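Local coordinates for protein Csc2 (Thermofilum pendens, PDB 4TXD) that probably binds CRISPR RNA as the Cas7-family subunit of a type I-D interference complex, and carries a bound zinc ion, at residues Lys357-Lys360 with Trp361-Leu365; Ala176-Thr179 with Glu180-Glu184; Glu309-Lys312 with Asn313-Arg317; Leu67-Gly71 with Ala72-Asn76; Asp114-Asp117 with Glu118-Arg122. One frame throughout, in Å; residues are numbered along the deposited sequence. Where two conformers were deposited one is given.

Contact 1. Residues Lys357-Lys360 with Trp361-Leu365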
# COMPACT_ATOMS: atom_id res chain seq x y z
N LYS A 357 3.28 -18.08 12.09
CA LYS A 357 3.10 -17.44 13.36
C LYS A 357 1.62 -17.12 13.62
O LYS A 357 1.17 -17.20 14.72
CB LYS A 357 3.97 -16.22 13.49
CG LYS A 357 5.37 -16.48 14.02
CD LYS A 357 6.15 -17.42 13.15
CE LYS A 357 7.56 -17.64 13.64
NZ LYS A 357 8.29 -18.45 12.66
N MET A 358 0.90 -16.76 12.58
CA MET A 358 -0.50 -16.47 12.72
C MET A 358 -1.27 -17.71 13.12
O MET A 358 -2.03 -17.71 14.01
CB MET A 358 -1.07 -15.91 11.44
CG MET A 358 -2.58 -15.84 11.41
SD MET A 358 -3.21 -15.20 9.87
CE MET A 358 -3.03 -16.58 8.81
N VAL A 359 -1.05 -18.77 12.37
CA VAL A 359 -1.68 -20.04 12.65
C VAL A 359 -1.36 -20.54 14.06
O VAL A 359 -2.22 -20.95 14.77
CB VAL A 359 -1.30 -21.07 11.58
CG1 VAL A 359 -1.74 -22.45 11.97
CG2 VAL A 359 -1.89 -20.68 10.25
N LYS A 360 -0.11 -20.47 14.45
CA LYS A 360 0.28 -20.82 15.80
C LYS A 360 -0.44 -19.97 16.85
O LYS A 360 -0.88 -20.47 17.83
CB LYS A 360 1.77 -20.70 15.99
CG LYS A 360 2.25 -21.18 17.33
CD LYS A 360 3.71 -20.83 17.55
CE LYS A 360 4.17 -21.01 18.98
NZ LYS A 360 5.31 -21.96 19.03
N TRP A 361 -0.55 -18.68 16.59
CA TRP A 361 -1.26 -17.79 17.51
C TRP A 361 -2.73 -18.19 17.67
O TRP A 361 -3.26 -18.19 18.80
CB TRP A 361 -1.17 -16.34 17.02
CG TRP A 361 -1.93 -15.34 17.88
CD1 TRP A 361 -1.49 -14.73 19.01
CD2 TRP A 361 -3.26 -14.84 17.63
NE1 TRP A 361 -2.47 -13.88 19.51
CE2 TRP A 361 -3.56 -13.94 18.68
CE3 TRP A 361 -4.22 -15.09 16.64
CZ2 TRP A 361 -4.80 -13.27 18.76
CZ3 TRP A 361 -5.45 -14.41 16.72
CH2 TRP A 361 -5.72 -13.51 17.77
N VAL A 362 -3.38 -18.51 16.56
CA VAL A 362 -4.77 -18.92 16.56
C VAL A 362 -4.93 -20.17 17.43
O VAL A 362 -5.83 -20.25 18.28
CB VAL A 362 -5.30 -19.20 15.12
CG1 VAL A 362 -6.61 -20.00 15.15
CG2 VAL A 362 -5.50 -17.89 14.36
N GLU A 363 -4.05 -21.15 17.22
CA GLU A 363 -4.10 -22.39 18.00
C GLU A 363 -3.82 -22.14 19.48
O GLU A 363 -4.46 -22.75 20.34
CB GLU A 363 -3.11 -23.41 17.43
CG GLU A 363 -3.58 -24.04 16.12
CD GLU A 363 -2.49 -24.83 15.41
OE1 GLU A 363 -1.30 -24.67 15.76
OE2 GLU A 363 -2.83 -25.61 14.50
N GLU A 364 -2.89 -21.25 19.79
CA GLU A 364 -2.55 -21.02 21.19
C GLU A 364 -3.53 -20.13 21.96
O GLU A 364 -3.54 -20.16 23.19
CB GLU A 364 -1.14 -20.44 21.29
CG GLU A 364 -0.07 -21.42 20.85
CD GLU A 364 1.32 -20.92 21.11
OE1 GLU A 364 1.50 -19.69 21.21
OE2 GLU A 364 2.24 -21.76 21.24
N LEU A 365 -4.34 -19.35 21.26
CA LEU A 365 -5.26 -18.43 21.93
C LEU A 365 -6.73 -18.84 21.84
O LEU A 365 -7.59 -18.17 22.43
CB LEU A 365 -5.09 -17.00 21.37
CG LEU A 365 -4.02 -16.08 21.98
CD1 LEU A 365 -4.33 -15.76 23.44
CD2 LEU A 365 -2.62 -16.69 21.86
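Lys360 holds its CG anti to the backbone N (chi1 -174°), while Glu364, one helical turn on, sends CG anti to its carbonyl carbon (chi1 -67°), and these opposite choices lean the two chains toward each other on the last turns of helix 343-365. The lysine runs out almost straight and bends only at its final torsion. Its CE therefore meets the carboxylate before its charge does: Lys360 CE lies 3.1 Å from Glu364 OE2, whereas Lys360 NZ stays 3.8 Å from the same oxygen, a long salt bridge. Beneath the pair, Glu364 N donates to Lys360 O (2.9 Å), the same i to i+4 spacing that Val362 N keeps to Met358 O and Glu363 N to Val359 O. In one of its two modelled positions Glu363 may make a weak, long ion pair with Lys185. The indole of Trp361 starts from CB, which rests 3.4 Å from Lys357 O, and Leu365 CG lies over the rim of one of its faces. Met358 and Val362 meanwhile face the protein, touching Ile193 and Ile191 of strand 191-193. The helix is thus amphipathic here, and its i to i+4 ion pair, long and on an exposed side, probably contributes only modestly to holding the turn.

Contact 2. Residues Ala176-Thr179 with Glu180-Glu184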
# COMPACT_ATOMS: atom_id res chain seq x y z
N ALA A 176 -6.57 -9.38 5.46
CA ALA A 176 -7.55 -10.30 4.91
C ALA A 176 -8.49 -10.78 6.00
O ALA A 176 -8.12 -10.83 7.18
CB ALA A 176 -6.86 -11.50 4.24
N ALA A 177 -9.70 -11.13 5.60
CA ALA A 177 -10.66 -11.76 6.51
C ALA A 177 -10.69 -13.25 6.21
O ALA A 177 -11.17 -13.67 5.15
CB ALA A 177 -12.04 -11.13 6.36
N LEU A 178 -10.13 -14.05 7.11
CA LEU A 178 -9.97 -15.49 6.86
C LEU A 178 -10.98 -16.33 7.64
O LEU A 178 -11.37 -15.98 8.76
CB LEU A 178 -8.55 -15.94 7.20
CG LEU A 178 -7.44 -15.18 6.47
CD1 LEU A 178 -6.05 -15.73 6.85
CD2 LEU A 178 -7.67 -15.21 4.96
N THR A 179 -11.41 -17.43 7.03
CA THR A 179 -12.36 -18.36 7.63
C THR A 179 -11.93 -19.79 7.34
O THR A 179 -10.82 -20.04 6.84
CB THR A 179 -13.79 -18.17 7.09
OG1 THR A 179 -13.84 -18.57 5.72
CG2 THR A 179 -14.28 -16.73 7.24
N GLU A 180 -12.82 -20.73 7.63
CA GLU A 180 -12.56 -22.13 7.34
C GLU A 180 -12.42 -22.37 5.83
O GLU A 180 -11.87 -23.38 5.41
CB GLU A 180 -13.68 -23.02 7.91
CG GLU A 180 -13.34 -24.49 7.93
CD GLU A 180 -14.49 -25.34 8.43
OE1 GLU A 180 -15.56 -24.77 8.75
OE2 GLU A 180 -14.32 -26.58 8.52
N GLN A 181 -12.93 -21.45 5.03
CA GLN A 181 -12.74 -21.56 3.58
C GLN A 181 -11.27 -21.41 3.18
O GLN A 181 -10.83 -21.94 2.16
CB GLN A 181 -13.60 -20.52 2.86
CG GLN A 181 -15.08 -20.75 3.07
CD GLN A 181 -15.92 -20.22 1.92
OE1 GLN A 181 -15.45 -20.13 0.79
NE2 GLN A 181 -17.16 -19.86 2.22
N HIS A 182 -10.50 -20.71 4.01
CA HIS A 182 -9.10 -20.45 3.68
C HIS A 182 -8.17 -21.44 4.34
O HIS A 182 -7.14 -21.79 3.79
CB HIS A 182 -8.73 -19.02 4.09
CG HIS A 182 -9.65 -18.00 3.51
ND1 HIS A 182 -10.79 -17.58 4.16
CD2 HIS A 182 -9.63 -17.35 2.33
CE1 HIS A 182 -11.43 -16.70 3.40
NE2 HIS A 182 -10.74 -16.54 2.28
N ASN A 183 -8.54 -21.88 5.53
CA ASN A 183 -7.67 -22.74 6.30
C ASN A 183 -8.53 -23.74 7.08
O ASN A 183 -9.47 -23.35 7.77
CB ASN A 183 -6.79 -21.89 7.24
CG ASN A 183 -5.70 -22.71 7.90
OD1 ASN A 183 -5.98 -23.69 8.58
ND2 ASN A 183 -4.44 -22.30 7.70
N GLU A 184 -8.19 -25.02 6.95
CA GLU A 184 -8.99 -26.09 7.54
C GLU A 184 -8.93 -26.08 9.07
O GLU A 184 -9.77 -26.69 9.72
CB GLU A 184 -8.51 -27.46 7.02
CG GLU A 184 -7.09 -27.80 7.43
CD GLU A 184 -6.60 -29.13 6.87
OE1 GLU A 184 -7.30 -29.71 6.01
OE2 GLU A 184 -5.52 -29.59 7.29
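Thr179 meets the residues that follow it through three of its polar atoms, its amide, its hydroxyl and its carbonyl. The amide is taken up by an imidazole: Thr179 N donates to His182 ND1 at 2.9 Å, with the N-H nearly straight (162°) though the donor sits somewhat out of the ring plane. As the acceptor of this bond, ND1 carries no hydrogen, so a neutral His182 would have its hydrogen on NE2. The hydroxyl serves the next amide but one, Gln181 N to Thr179 OG1 at 3.1 Å. With chi1 at 68°, OG1 lies between the backbone N and the carbonyl carbon, from where it can turn toward the chain ahead. Bonding of this kind, from a threonine hydroxyl to the amide two residues on, is that of an ST turn, and it starts the helix-like run 180-182 as the chain leaves strand 176-178, which pairs with strand 191-193. Thr179 O then accepts twice. Asn183 N reaches it in the carbonyl plane at 3.2 Å, while His182 N comes from well above that plane at 2.9 Å. The imidazole is also held through its faces: Leu178 CD2 makes a CH-pi contact, 3.9 Å from the centroid of the His182 ring, and Gln181 CB lies over the opposite face near the rim. The side-chain amide of the buried Asn183 is satisfied beyond the turn, its OD1 by Lys185 N and its ND2 by Leu135 O, and Glu180 O accepts from Lys138 NZ.

Contact 3. Residues Glu309-Lys312 with Asn313-Arg317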
# COMPACT_ATOMS: atom_id res chain seq x y z
N GLU A 309 7.28 23.14 -7.38
CA GLU A 309 7.38 23.89 -6.16
C GLU A 309 7.07 23.01 -4.95
O GLU A 309 7.71 23.07 -3.94
CB GLU A 309 6.48 25.10 -6.19
CG GLU A 309 6.64 25.99 -5.00
CD GLU A 309 5.96 27.33 -5.14
OE1 GLU A 309 5.43 27.63 -6.19
OE2 GLU A 309 5.93 28.06 -4.18
N VAL A 310 6.05 22.20 -5.08
CA VAL A 310 5.68 21.29 -4.02
C VAL A 310 6.83 20.35 -3.69
O VAL A 310 7.15 20.18 -2.57
CB VAL A 310 4.43 20.49 -4.39
CG1 VAL A 310 4.18 19.36 -3.43
CG2 VAL A 310 3.24 21.40 -4.41
N LYS A 311 7.41 19.74 -4.70
CA LYS A 311 8.47 18.79 -4.48
C LYS A 311 9.65 19.45 -3.78
O LYS A 311 10.16 18.95 -2.82
CB LYS A 311 8.90 18.13 -5.77
CG LYS A 311 9.76 16.94 -5.51
CD LYS A 311 10.59 16.44 -6.66
CE LYS A 311 9.96 16.61 -8.00
NZ LYS A 311 10.80 15.98 -9.04
N LYS A 312 10.03 20.63 -4.24
CA LYS A 312 11.09 21.37 -3.59
C LYS A 312 10.76 21.67 -2.15
O LYS A 312 11.52 21.38 -1.30
CB LYS A 312 11.41 22.64 -4.37
CG LYS A 312 12.25 23.63 -3.60
CD LYS A 312 12.36 24.97 -4.31
CE LYS A 312 13.71 25.61 -4.07
NZ LYS A 312 13.65 26.70 -3.07
N ASN A 313 9.61 22.26 -1.90
CA ASN A 313 9.22 22.62 -0.56
C ASN A 313 9.20 21.41 0.37
O ASN A 313 9.59 21.48 1.49
CB ASN A 313 7.82 23.22 -0.52
CG ASN A 313 7.72 24.57 -1.18
OD1 ASN A 313 6.63 25.08 -1.36
ND2 ASN A 313 8.84 25.14 -1.55
N LEU A 314 8.68 20.32 -0.15
CA LEU A 314 8.52 19.11 0.62
C LEU A 314 9.86 18.48 1.02
O LEU A 314 10.04 18.10 2.12
CB LEU A 314 7.71 18.12 -0.19
CG LEU A 314 6.69 17.28 0.53
CD1 LEU A 314 6.02 17.99 1.66
CD2 LEU A 314 5.68 16.73 -0.45
N LYS A 315 10.77 18.39 0.08
CA LYS A 315 12.09 17.89 0.36
C LYS A 315 12.75 18.66 1.47
O LYS A 315 13.36 18.08 2.31
CB LYS A 315 12.94 17.87 -0.87
CG LYS A 315 12.52 16.81 -1.85
CD LYS A 315 13.58 16.57 -2.88
CE LYS A 315 13.07 15.71 -4.00
NZ LYS A 315 14.00 15.51 -5.13
N GLU A 316 12.59 19.97 1.49
CA GLU A 316 13.14 20.76 2.57
C GLU A 316 12.43 20.49 3.88
O GLU A 316 13.04 20.35 4.90
CB GLU A 316 13.06 22.25 2.28
CG GLU A 316 13.57 22.67 0.93
CD GLU A 316 13.54 24.17 0.74
OE1 GLU A 316 12.78 24.86 1.44
OE2 GLU A 316 14.27 24.67 -0.09
N ARG A 317 11.12 20.42 3.84
CA ARG A 317 10.35 20.18 5.03
C ARG A 317 10.66 18.82 5.64
O ARG A 317 10.75 18.68 6.83
CB ARG A 317 8.86 20.30 4.75
CG ARG A 317 7.98 20.03 5.92
CD ARG A 317 7.96 21.18 6.89
NE ARG A 317 7.02 20.95 7.95
CZ ARG A 317 7.27 21.10 9.24
NH1 ARG A 317 8.46 21.49 9.67
NH2 ARG A 317 6.32 20.84 10.11
O HOH W 1 13.05 14.25 -7.62
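Lys311 and Lys315, one turn apart on helix 307-321, lie side by side and point the same way, an example of two like charges sharing a solvent bridge. Lys315 can be followed outward. Its CB stands 3.6 Å from Lys311 O, the carbonyl that also accepts from Lys315 N. CG comes closer still, 3.3 Å from Lys311 O, because chi1 of -71° leans it back along the helix. CD moves off that oxygen. CE then packs on the aliphatic part of the neighbouring lysine, 3.7 Å from Lys311 CD and nearly as close to its CG. At the tip, Lys315 NZ donates to a water at 2.9 Å, and Lys311 NZ donates to the same water. Lys311 folds at its third torsion, yet the two ammonium groups remain 5.1 Å apart from NZ to NZ; the shared water probably eases their repulsion, and Lys311 NZ has in addition a long, weak ion pair with Glu281. On another side of the helix, Lys312 NZ and Glu316 OE2 form a long salt bridge of 3.7 Å. The inward side is apolar: Val310 CG1 lies 4.2 Å from Leu314 CD2. Both residues touch Ile242 of strand 240-247, and Leu314 also meets Leu58 of strand 52-61 and Leu298 of helix 295-301, so that helix 307-321 packs against the seven-stranded antiparallel sheet.

Contact 4. Residues Leu67-Gly71 with Ala72-Asn76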
# COMPACT_ATOMS: atom_id res chain seq x y z
N LEU A 67 -11.79 10.00 -10.68
CA LEU A 67 -12.26 9.67 -9.34
C LEU A 67 -13.77 9.42 -9.29
O LEU A 67 -14.52 10.20 -9.75
CB LEU A 67 -11.91 10.74 -8.31
CG LEU A 67 -10.44 11.11 -8.14
CD1 LEU A 67 -10.21 12.25 -7.18
CD2 LEU A 67 -9.63 9.91 -7.75
N ARG A 68 -14.16 8.31 -8.71
CA ARG A 68 -15.55 7.97 -8.54
C ARG A 68 -15.83 7.55 -7.12
O ARG A 68 -15.08 6.86 -6.55
CB ARG A 68 -15.94 6.81 -9.43
CG ARG A 68 -15.75 7.07 -10.88
CD ARG A 68 -16.18 5.86 -11.66
NE ARG A 68 -17.28 6.17 -12.51
CZ ARG A 68 -17.17 6.36 -13.81
NH1 ARG A 68 -18.24 6.64 -14.52
NH2 ARG A 68 -16.00 6.26 -14.39
N THR A 69 -16.93 8.03 -6.58
CA THR A 69 -17.34 7.60 -5.24
C THR A 69 -17.71 6.12 -5.27
O THR A 69 -18.07 5.60 -6.31
CB THR A 69 -18.53 8.42 -4.72
OG1 THR A 69 -19.54 8.46 -5.74
CG2 THR A 69 -18.09 9.84 -4.40
N GLU A 70 -17.63 5.44 -4.12
CA GLU A 70 -18.09 4.06 -4.02
C GLU A 70 -18.91 3.84 -2.75
O GLU A 70 -18.42 3.25 -1.78
CB GLU A 70 -16.92 3.08 -4.04
CG GLU A 70 -17.02 2.01 -5.11
CD GLU A 70 -16.42 2.45 -6.43
OE1 GLU A 70 -17.16 3.01 -7.28
OE2 GLU A 70 -15.21 2.24 -6.63
N GLY A 71 -20.16 4.29 -2.76
CA GLY A 71 -21.04 4.07 -1.63
C GLY A 71 -21.14 5.27 -0.71
O GLY A 71 -20.26 6.14 -0.70
N ALA A 72 -22.23 5.30 0.07
CA ALA A 72 -22.49 6.39 1.00
C ALA A 72 -21.25 6.72 1.83
O ALA A 72 -20.51 5.83 2.26
CB ALA A 72 -23.67 6.04 1.92
N GLY A 73 -21.02 8.02 2.01
CA GLY A 73 -19.94 8.48 2.85
C GLY A 73 -18.57 8.56 2.19
O GLY A 73 -17.66 9.13 2.78
N THR A 74 -18.41 8.01 0.99
CA THR A 74 -17.10 8.12 0.30
C THR A 74 -16.96 9.47 -0.40
O THR A 74 -17.94 10.05 -0.87
CB THR A 74 -16.87 6.99 -0.73
OG1 THR A 74 -17.90 7.02 -1.73
CG2 THR A 74 -16.83 5.62 -0.05
N ILE A 75 -15.74 9.97 -0.48
CA ILE A 75 -15.55 11.33 -0.98
C ILE A 75 -14.44 11.41 -2.02
O ILE A 75 -13.52 10.59 -2.02
CB ILE A 75 -15.23 12.32 0.15
CG1 ILE A 75 -13.89 11.98 0.80
CG2 ILE A 75 -16.39 12.37 1.20
CD1 ILE A 75 -13.39 13.06 1.74
N ASN A 76 -14.56 12.40 -2.90
CA ASN A 76 -13.54 12.71 -3.90
C ASN A 76 -12.94 14.11 -3.73
O ASN A 76 -11.94 14.44 -4.36
CB ASN A 76 -14.13 12.62 -5.31
CG ASN A 76 -14.50 11.20 -5.70
OD1 ASN A 76 -13.82 10.23 -5.34
ND2 ASN A 76 -15.59 11.06 -6.45
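Between Leu67 and Asn76 the chain doubles back on itself, the two halves running 167° apart, through a type II beta turn from Gly71 to Thr74. Its closing bond, Thr74 N to Gly71 O, measures 3.1 Å. Thr74 adds a side-chain bond to the same acceptor: Thr74 OG1 donates to Gly71 O at 2.7 Å, this time in the carbonyl plane. With its own proton spent there, the hydroxyl accepts from Glu70 N at 2.9 Å, a rather bent bond (138°). A chi1 of 59° places OG1 between the backbone N and the carbonyl carbon of Thr74, facing across the loop. The connection leads from strand 65-68, the middle strand of a small three-stranded sheet, toward strand 77-82 at the edge of the seven-stranded one. Gly73 takes the positive phi of the third position of a type II turn, a conformation that glycine adopts more easily than most residues. A valine in place of Thr74 would probably leave Glu70 N without this acceptor and Gly71 O with Thr74 N as the one remaining donor of the two. Toward the open end of the loop, Thr69 and Asn76 cross at about a right angle, with Thr69 CG2 3.5 Å from Asn76 ND2. Leu67 CB presses on the same amide, 3.6 Å from Asn76 OD1. The polar ends of that buried amide find their partners elsewhere: ND2 donates to Phe230 O, and OD1 accepts from Lys96 NZ, which also bonds Arg68 O.

Contact 5. Residues Asp114-Asp117 with Glu118-Arg122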
# COMPACT_ATOMS: atom_id res chain seq x y z
N ASP A 114 6.04 -15.73 -12.82
CA ASP A 114 6.27 -16.02 -14.23
C ASP A 114 7.73 -15.89 -14.64
O ASP A 114 8.10 -16.24 -15.74
CB ASP A 114 5.40 -15.12 -15.09
CG ASP A 114 3.94 -15.46 -14.97
OD1 ASP A 114 3.63 -16.58 -14.49
OD2 ASP A 114 3.09 -14.63 -15.34
N SER A 115 8.56 -15.37 -13.74
CA SER A 115 9.98 -15.30 -14.00
C SER A 115 10.71 -16.59 -13.58
O SER A 115 11.87 -16.77 -13.91
CB SER A 115 10.59 -14.12 -13.26
OG SER A 115 10.89 -14.46 -11.91
N LEU A 116 10.03 -17.48 -12.86
CA LEU A 116 10.70 -18.67 -12.32
C LEU A 116 11.02 -19.72 -13.40
O LEU A 116 10.24 -19.92 -14.34
CB LEU A 116 9.83 -19.32 -11.22
CG LEU A 116 9.34 -18.37 -10.12
CD1 LEU A 116 8.42 -19.11 -9.14
CD2 LEU A 116 10.52 -17.70 -9.39
N ASP A 117 12.18 -20.37 -13.28
CA ASP A 117 12.49 -21.54 -14.11
C ASP A 117 12.12 -22.80 -13.32
O ASP A 117 11.47 -22.68 -12.28
CB ASP A 117 13.96 -21.57 -14.55
CG ASP A 117 14.93 -21.45 -13.38
OD1 ASP A 117 14.63 -21.96 -12.28
OD2 ASP A 117 16.01 -20.85 -13.56
N GLU A 118 12.53 -23.97 -13.78
CA GLU A 118 12.12 -25.17 -13.07
C GLU A 118 12.72 -25.25 -11.70
O GLU A 118 12.12 -25.79 -10.83
CB GLU A 118 12.42 -26.47 -13.81
CG GLU A 118 13.25 -26.40 -15.06
CD GLU A 118 14.65 -25.87 -14.87
OE1 GLU A 118 15.59 -26.65 -14.73
OE2 GLU A 118 14.77 -24.68 -14.93
N VAL A 119 13.90 -24.71 -11.54
CA VAL A 119 14.58 -24.82 -10.29
C VAL A 119 13.90 -23.95 -9.25
O VAL A 119 13.63 -24.38 -8.16
CB VAL A 119 16.04 -24.41 -10.41
CG1 VAL A 119 16.70 -24.48 -9.06
CG2 VAL A 119 16.75 -25.29 -11.41
N SER A 120 13.66 -22.71 -9.62
CA SER A 120 13.11 -21.76 -8.69
C SER A 120 11.64 -21.98 -8.44
O SER A 120 11.14 -21.63 -7.41
CB SER A 120 13.41 -20.34 -9.13
OG SER A 120 13.14 -20.17 -10.47
N LYS A 121 10.97 -22.59 -9.38
CA LYS A 121 9.60 -22.95 -9.20
C LYS A 121 9.44 -24.04 -8.16
O LYS A 121 8.55 -23.96 -7.36
CB LYS A 121 8.94 -23.36 -10.49
CG LYS A 121 7.52 -23.81 -10.26
CD LYS A 121 6.73 -24.06 -11.49
CE LYS A 121 5.41 -24.66 -11.06
NZ LYS A 121 4.26 -24.42 -11.96
N ARG A 122 10.29 -25.05 -8.20
CA ARG A 122 10.20 -26.09 -7.20
C ARG A 122 10.42 -25.49 -5.84
O ARG A 122 9.79 -25.89 -4.92
CB ARG A 122 11.11 -27.28 -7.45
CG ARG A 122 10.73 -28.48 -6.59
CD ARG A 122 11.95 -29.23 -6.18
NE ARG A 122 11.84 -30.17 -5.08
CZ ARG A 122 11.01 -31.19 -5.01
NH1 ARG A 122 10.12 -31.40 -5.94
NH2 ARG A 122 11.08 -31.97 -3.97
O HOH W 2 15.98 -19.75 -11.08
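Asp117 OD1 is gripped by two backbone amides of the helix that starts just beyond it. Ser120 N donates at 2.9 Å in a nearly straight bond (168°), reaching OD1 close to the line of its C-O bond, and Val119 N adds a weak, strongly bent one. Asp117 is thus the N-cap of helix 118-134, and its chi1 of 53° swings the carboxylate forward over the first turn, where these amides would otherwise lack the acceptors that a preceding turn supplies. Ser120 returns the favour: Asp117 N donates to Ser120 OG at 3.0 Å. This reciprocal pair is a capping box. A water donates to Ser120 OG at 2.9 Å and, weakly, to Asp117 OD2, bridging the two side chains. An alanine at Ser120 would remove the hydroxyl and is likely to leave Asp117 N and the bridging water without this acceptor, so that only one half of the box remained. The carboxylate of Glu118 comes near as well, its OE2 3.8 Å from Asp117 OD1; the positive end of the helix dipole may soften this proximity of like charges. Leu116 packs against the serine, with CB 3.5 Å from Ser120 OG, while its CD1 lies near Lys121 CA. Lys121 NZ pairs with Glu143. The two segments form the short link between helices 94-115 and 118-134, and Pro340, in the loop ahead of helix 343-365, touches Ser115, Leu116 and Ser120.

Contacts 1 and 2 belong together: their centres lie about 13 Å apart and their side chains touch, Met358 CE reaching Leu178 CD1 at 3.7 Å and Val359 CG2 meeting Asn183 ND2 at 4.0 Å. Both lie near the zinc site of Cys146, Asp165, Cys168 and Cys171, with the side chain of Leu178 about 8 Å and that of Met358 about 10 Å from the ion. Contact 5 stands apart: the nearest atoms of contacts 1 and 5 are about 19 Å apart, as are those of contacts 2 and 5. Contacts 3 and 4, about 16 Å from each other at their nearest atoms, lie away from the metal; contact 3 is on the opposite side of the chain's centre from contacts 1 and 2, about 45 Å from each between centres.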